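Local structure of polycomb protein Sfmbt (Drosophila melanogaster, 5J8Y) at residues C[48-51]-C[52-56]; C[7-10]-C[11-15]. The protein probably helps to bring PRC1 to Polycomb response elements by pairing its SAM domain with that of Scm in the PhoRC–PRC1 connection. All blocks are in the same frame, centred on the assembly; numbering follows the deposited sequence.

Contact 1 of 2, residues C[48-51]-C[52-56]; sequences IMPL and LGMKV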
loop_
_atom_site.group_PDB
_atom_site.type_symbol
_atom_site.label_atom_id
_atom_site.label_comp_id
_atom_site.label_asym_id
_atom_site.label_seq_id
_atom_site.Cartn_x
_atom_site.Cartn_y
_atom_site.Cartn_z
ATOM N N ILE C 48 -8.361 4.722 5.711
ATOM C CA ILE C 48 -8.177 4.416 4.299
ATOM C C ILE C 48 -8.450 2.942 3.993
ATOM O O ILE C 48 -8.840 2.603 2.876
ATOM C CB ILE C 48 -6.743 4.804 3.851
ATOM C CG1 ILE C 48 -6.636 6.327 3.751
ATOM C CG2 ILE C 48 -6.374 4.175 2.508
ATOM C CD1 ILE C 48 -5.218 6.852 3.675
ATOM N N MET C 49 -8.279 2.099 5.001
ATOM C CA MET C 49 -8.388 0.655 4.820
ATOM C C MET C 49 -9.797 0.249 4.342
ATOM O O MET C 49 -9.927 -0.334 3.300
ATOM C CB MET C 49 -7.993 -0.089 6.073
ATOM C CG MET C 49 -6.505 -0.290 6.243
ATOM S SD MET C 49 -5.665 -1.088 4.867
ATOM C CE MET C 49 -6.476 -2.673 4.832
ATOM N N PRO C 50 -10.847 0.615 5.069
ATOM C CA PRO C 50 -12.197 0.267 4.607
ATOM C C PRO C 50 -12.627 1.027 3.350
ATOM O O PRO C 50 -13.483 0.530 2.619
ATOM C CB PRO C 50 -13.086 0.642 5.799
ATOM C CG PRO C 50 -12.301 1.642 6.569
ATOM C CD PRO C 50 -10.868 1.245 6.400
ATOM N N LEU C 51 -12.056 2.180 3.058
ATOM C CA LEU C 51 -12.383 2.922 1.859
ATOM C C LEU C 51 -11.849 2.236 0.647
ATOM O O LEU C 51 -12.194 2.604 -0.420
ATOM C CB LEU C 51 -11.825 4.341 1.850
ATOM C CG LEU C 51 -12.650 5.501 2.381
ATOM C CD1 LEU C 51 -11.997 6.827 2.113
ATOM C CD2 LEU C 51 -14.070 5.521 1.844
ATOM N N LEU C 52 -10.976 1.269 0.823
ATOM C CA LEU C 52 -10.409 0.528 -0.300
ATOM C C LEU C 52 -10.594 -0.978 -0.136
ATOM O O LEU C 52 -9.771 -1.767 -0.595
ATOM C CB LEU C 52 -8.924 0.861 -0.453
ATOM C CG LEU C 52 -8.579 2.334 -0.681
ATOM C CD1 LEU C 52 -7.097 2.469 -0.881
ATOM C CD2 LEU C 52 -9.313 2.913 -1.872
ATOM N N GLY C 53 -11.680 -1.367 0.525
ATOM C CA GLY C 53 -12.048 -2.767 0.638
ATOM C C GLY C 53 -11.081 -3.587 1.469
ATOM O O GLY C 53 -10.872 -4.771 1.201
ATOM N N MET C 54 -10.492 -2.958 2.476
ATOM C CA MET C 54 -9.585 -3.622 3.381
ATOM C C MET C 54 -8.380 -4.221 2.644
ATOM O O MET C 54 -7.865 -5.241 3.024
ATOM C CB MET C 54 -10.307 -4.704 4.190
ATOM C CG MET C 54 -11.431 -4.191 5.089
ATOM S SD MET C 54 -11.023 -2.782 6.127
ATOM C CE MET C 54 -9.959 -3.567 7.319
ATOM N N LYS C 55 -7.945 -3.568 1.588
ATOM C CA LYS C 55 -6.778 -4.000 0.824
ATOM C C LYS C 55 -5.559 -3.150 1.175
ATOM O O LYS C 55 -5.572 -1.932 1.005
ATOM C CB LYS C 55 -7.063 -3.923 -0.677
ATOM C CG LYS C 55 -8.107 -4.918 -1.155
ATOM C CD LYS C 55 -8.476 -4.686 -2.610
ATOM C CE LYS C 55 -9.064 -5.940 -3.233
ATOM N NZ LYS C 55 -9.871 -5.638 -4.446
ATOM N N VAL C 56 -4.524 -3.801 1.679
ATOM C CA VAL C 56 -3.327 -3.128 2.153
ATOM C C VAL C 56 -2.542 -2.415 1.043
ATOM O O VAL C 56 -2.099 -1.307 1.222
ATOM C CB VAL C 56 -2.402 -4.112 2.907
ATOM C CG1 VAL C 56 -1.022 -3.519 3.181
ATOM C CG2 VAL C 56 -3.051 -4.519 4.198
#

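Contact 2 of 2, residues C[7-10]-C[11-15]; sequences DTWN and VYDVS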
loop_
_atom_site.group_PDB
_atom_site.type_symbol
_atom_site.label_atom_id
_atom_site.label_comp_id
_atom_site.label_asym_id
_atom_site.label_seq_id
_atom_site.Cartn_x
_atom_site.Cartn_y
_atom_site.Cartn_z
ATOM N N ASP C 7 -6.636 21.996 1.065
ATOM C CA ASP C 7 -7.674 22.300 2.022
ATOM C C ASP C 7 -8.853 22.992 1.345
ATOM O O ASP C 7 -9.875 22.966 1.846
ATOM C CB ASP C 7 -7.184 23.099 3.227
ATOM C CG ASP C 7 -6.339 24.261 2.867
ATOM O OD1 ASP C 7 -6.454 24.780 1.770
ATOM O OD2 ASP C 7 -5.583 24.702 3.737
ATOM N N THR C 8 -8.664 23.569 0.182
ATOM C CA THR C 8 -9.787 24.159 -0.560
ATOM C C THR C 8 -10.560 23.122 -1.400
ATOM O O THR C 8 -11.695 23.320 -1.747
ATOM C CB THR C 8 -9.307 25.284 -1.479
ATOM O OG1 THR C 8 -8.547 24.732 -2.542
ATOM C CG2 THR C 8 -8.504 26.305 -0.707
ATOM N N TRP C 9 -9.922 22.009 -1.716
ATOM C CA TRP C 9 -10.510 21.028 -2.622
ATOM C C TRP C 9 -11.887 20.470 -2.189
ATOM O O TRP C 9 -12.098 20.139 -1.051
ATOM C CB TRP C 9 -9.589 19.822 -2.739
ATOM C CG TRP C 9 -8.248 19.995 -3.454
ATOM C CD1 TRP C 9 -7.718 21.118 -4.024
ATOM C CD2 TRP C 9 -7.288 18.972 -3.633
ATOM N NE1 TRP C 9 -6.482 20.843 -4.551
ATOM C CE2 TRP C 9 -6.202 19.524 -4.327
ATOM C CE3 TRP C 9 -7.243 17.635 -3.272
ATOM C CZ2 TRP C 9 -5.092 18.786 -4.646
ATOM C CZ3 TRP C 9 -6.174 16.920 -3.602
ATOM C CH2 TRP C 9 -5.106 17.482 -4.297
ATOM N N ASN C 10 -12.809 20.347 -3.131
ATOM C CA ASN C 10 -14.062 19.613 -2.926
ATOM C C ASN C 10 -13.939 18.142 -3.358
ATOM O O ASN C 10 -12.873 17.712 -3.685
ATOM C CB ASN C 10 -15.231 20.278 -3.649
ATOM C CG ASN C 10 -14.989 20.411 -5.125
ATOM O OD1 ASN C 10 -14.330 19.589 -5.731
ATOM N ND2 ASN C 10 -15.529 21.465 -5.709
ATOM N N VAL C 11 -15.061 17.418 -3.377
ATOM C CA VAL C 11 -15.096 16.012 -3.709
ATOM C C VAL C 11 -14.582 15.790 -5.125
ATOM O O VAL C 11 -13.853 14.855 -5.388
ATOM C CB VAL C 11 -16.519 15.396 -3.663
ATOM C CG1 VAL C 11 -16.421 13.924 -3.955
ATOM C CG2 VAL C 11 -17.204 15.593 -2.332
ATOM N N TYR C 12 -14.984 16.664 -6.034
ATOM C CA TYR C 12 -14.506 16.622 -7.409
ATOM C C TYR C 12 -13.019 16.883 -7.492
ATOM O O TYR C 12 -12.339 16.314 -8.309
ATOM C CB TYR C 12 -15.299 17.562 -8.318
ATOM C CG TYR C 12 -14.851 17.544 -9.771
ATOM C CD1 TYR C 12 -15.362 16.633 -10.672
ATOM C CD2 TYR C 12 -13.935 18.452 -10.232
ATOM C CE1 TYR C 12 -14.956 16.637 -11.978
ATOM C CE2 TYR C 12 -13.527 18.465 -11.519
ATOM C CZ TYR C 12 -14.035 17.560 -12.389
ATOM O OH TYR C 12 -13.599 17.589 -13.659
ATOM N N ASP C 13 -12.518 17.774 -6.667
ATOM C CA ASP C 13 -11.094 18.059 -6.663
ATOM C C ASP C 13 -10.307 16.752 -6.297
ATOM O O ASP C 13 -9.341 16.424 -6.911
ATOM C CB ASP C 13 -10.789 19.160 -5.662
ATOM C CG ASP C 13 -11.151 20.569 -6.175
ATOM O OD1 ASP C 13 -10.674 20.962 -7.243
ATOM O OD2 ASP C 13 -11.889 21.250 -5.479
ATOM N N VAL C 14 -10.788 16.015 -5.309
ATOM C CA VAL C 14 -10.152 14.780 -4.853
ATOM C C VAL C 14 -10.177 13.710 -5.960
ATOM O O VAL C 14 -9.238 12.970 -6.148
ATOM C CB VAL C 14 -10.809 14.282 -3.544
ATOM C CG1 VAL C 14 -10.250 12.952 -3.113
ATOM C CG2 VAL C 14 -10.635 15.304 -2.421
ATOM N N SER C 15 -11.257 13.661 -6.713
ATOM C CA SER C 15 -11.392 12.673 -7.780
ATOM C C SER C 15 -10.340 12.886 -8.863
ATOM O O SER C 15 -9.711 11.931 -9.321
ATOM C CB SER C 15 -12.792 12.731 -8.393
ATOM O OG SER C 15 -13.748 12.141 -7.529
#

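Contact 1 of 2, residues C[48-51]-C[52-56]
Between Met49 and Met54 the backbone winds up in a Schellman motif, Met54 N bonding to Met49 O at 2.8 Å and Gly53 N more weakly to Pro50 O at 3.4 Å. Gly53 is the C' residue; its positive phi (67°) turns the chain out of helix 45-51. Met49 O takes a second hydrogen bond from Leu52 N, and its two donors come from opposite faces of the carbonyl plane, so two N-H groups left by the unwinding helix share one acceptor. Met49 is folded back by bends at chi2 and chi3, which lay its CE methyl 3.3 Å from Met54 C and let it reach Val56 CG2 at 3.9 Å. Met54, bent at chi2 and chi3 as well, lays its SD over the Pro50 ring, 3.6 Å from Pro50 N and 4.0 Å from Pro50 CB. Leu52 runs alongside Ile48, both side chains pointing the same way, with Leu52 CD1 3.9 Å from Ile48 CG2. Its other methyl, CD2, leans on its own neighbour's carbonyl, Leu51 O, while His26, Pro58 and Ile62 also border the residue. Lacking the CG, CD1 and CD2 of Leu52, an alanine here would probably leave a gap beside Ile48 CG2 and toward Pro58 and Ile62 of helix 56-71, with the turn less firmly seated on that helix. On the outer side the motif meets Scm: Met49 packs on Met49 of the Scm chain, and Val56 N bonds to His35 ND1 of that chain, consistent with the end-helix surface of SAM domains. The chemistry is thus divided, backbone bonds fixing the turn, Leu52 and Ile48 facing the interior, and methionines lending an apolar surface to the partner.

Contact 2 of 2, residues C[7-10]-C[11-15]
Asn10 and Asp13 exchange backbone-to-side-chain hydrogen bonds in a capping box that starts helix 11-20 of the SAM domain. Asn10 is the N-cap: its OD1 accepts from Asp13 N at 2.7 Å, the donor lying nearly along the C=O axis. In return Asp13 OD2 accepts from Asn10 N, also at 2.7 Å and fairly straight (162° at the hydrogen), through its anti lone pair, the one turned away from the carboxylate's other oxygen. Asn10 can do this because its CG sits between the backbone N and the carbonyl carbon (chi1 58°), which brings the amide oxygen back over the first turn. The regular helical bonding begins at the same residue, with Val14 N giving to Asn10 O at 3.1 Å; Ser15 N follows onto Val11 O. Asp13 N, in the first turn, thus finds an acceptor in a side chain. The box also sets two acceptors face to face, Asn10 OD1 and Asp13 OD2, 3.0 Å apart and not hydrogen-bonded. The helix start and the Asn10 N-H would probably stabilise the carboxylate's charge, while the facing amide oxygen would work against it. Before the cap, Trp9 lies across Asp13, its CG 3.5 Å from Asp13 CB, and the indole and carboxylate planes are 32° apart. Trp9 also meets the ring of Phe17, and its backbone hydrogen-bonds with Gly37, while Thr8 OG1 bonds to Met5 O, so the incoming segment 7-10 is also tied to other parts of the chain. On the buried side, Val14 CG2 comes to the edge of the indole, 4.2 Å from Trp9 CE3.

In the fold
From the N terminus, contact 2 comes first: residues 7-10 lead into helix 11-20, which the cap begins. Helices 27-32, 37-40 and 45-51 follow, and contact 1 then joins the close of helix 45-51 to the start of helix 56-71. The two are in series, neither nesting nor crossing, and lie on opposite sides of the chain's centre, about 20 Å apart between centres, with nearest atoms about 8 Å apart. Helix 27-32 touches both: Phe30 meets Val14 of contact 2 and Leu51 of contact 1. The Scm chain touches contact 1 but not contact 2.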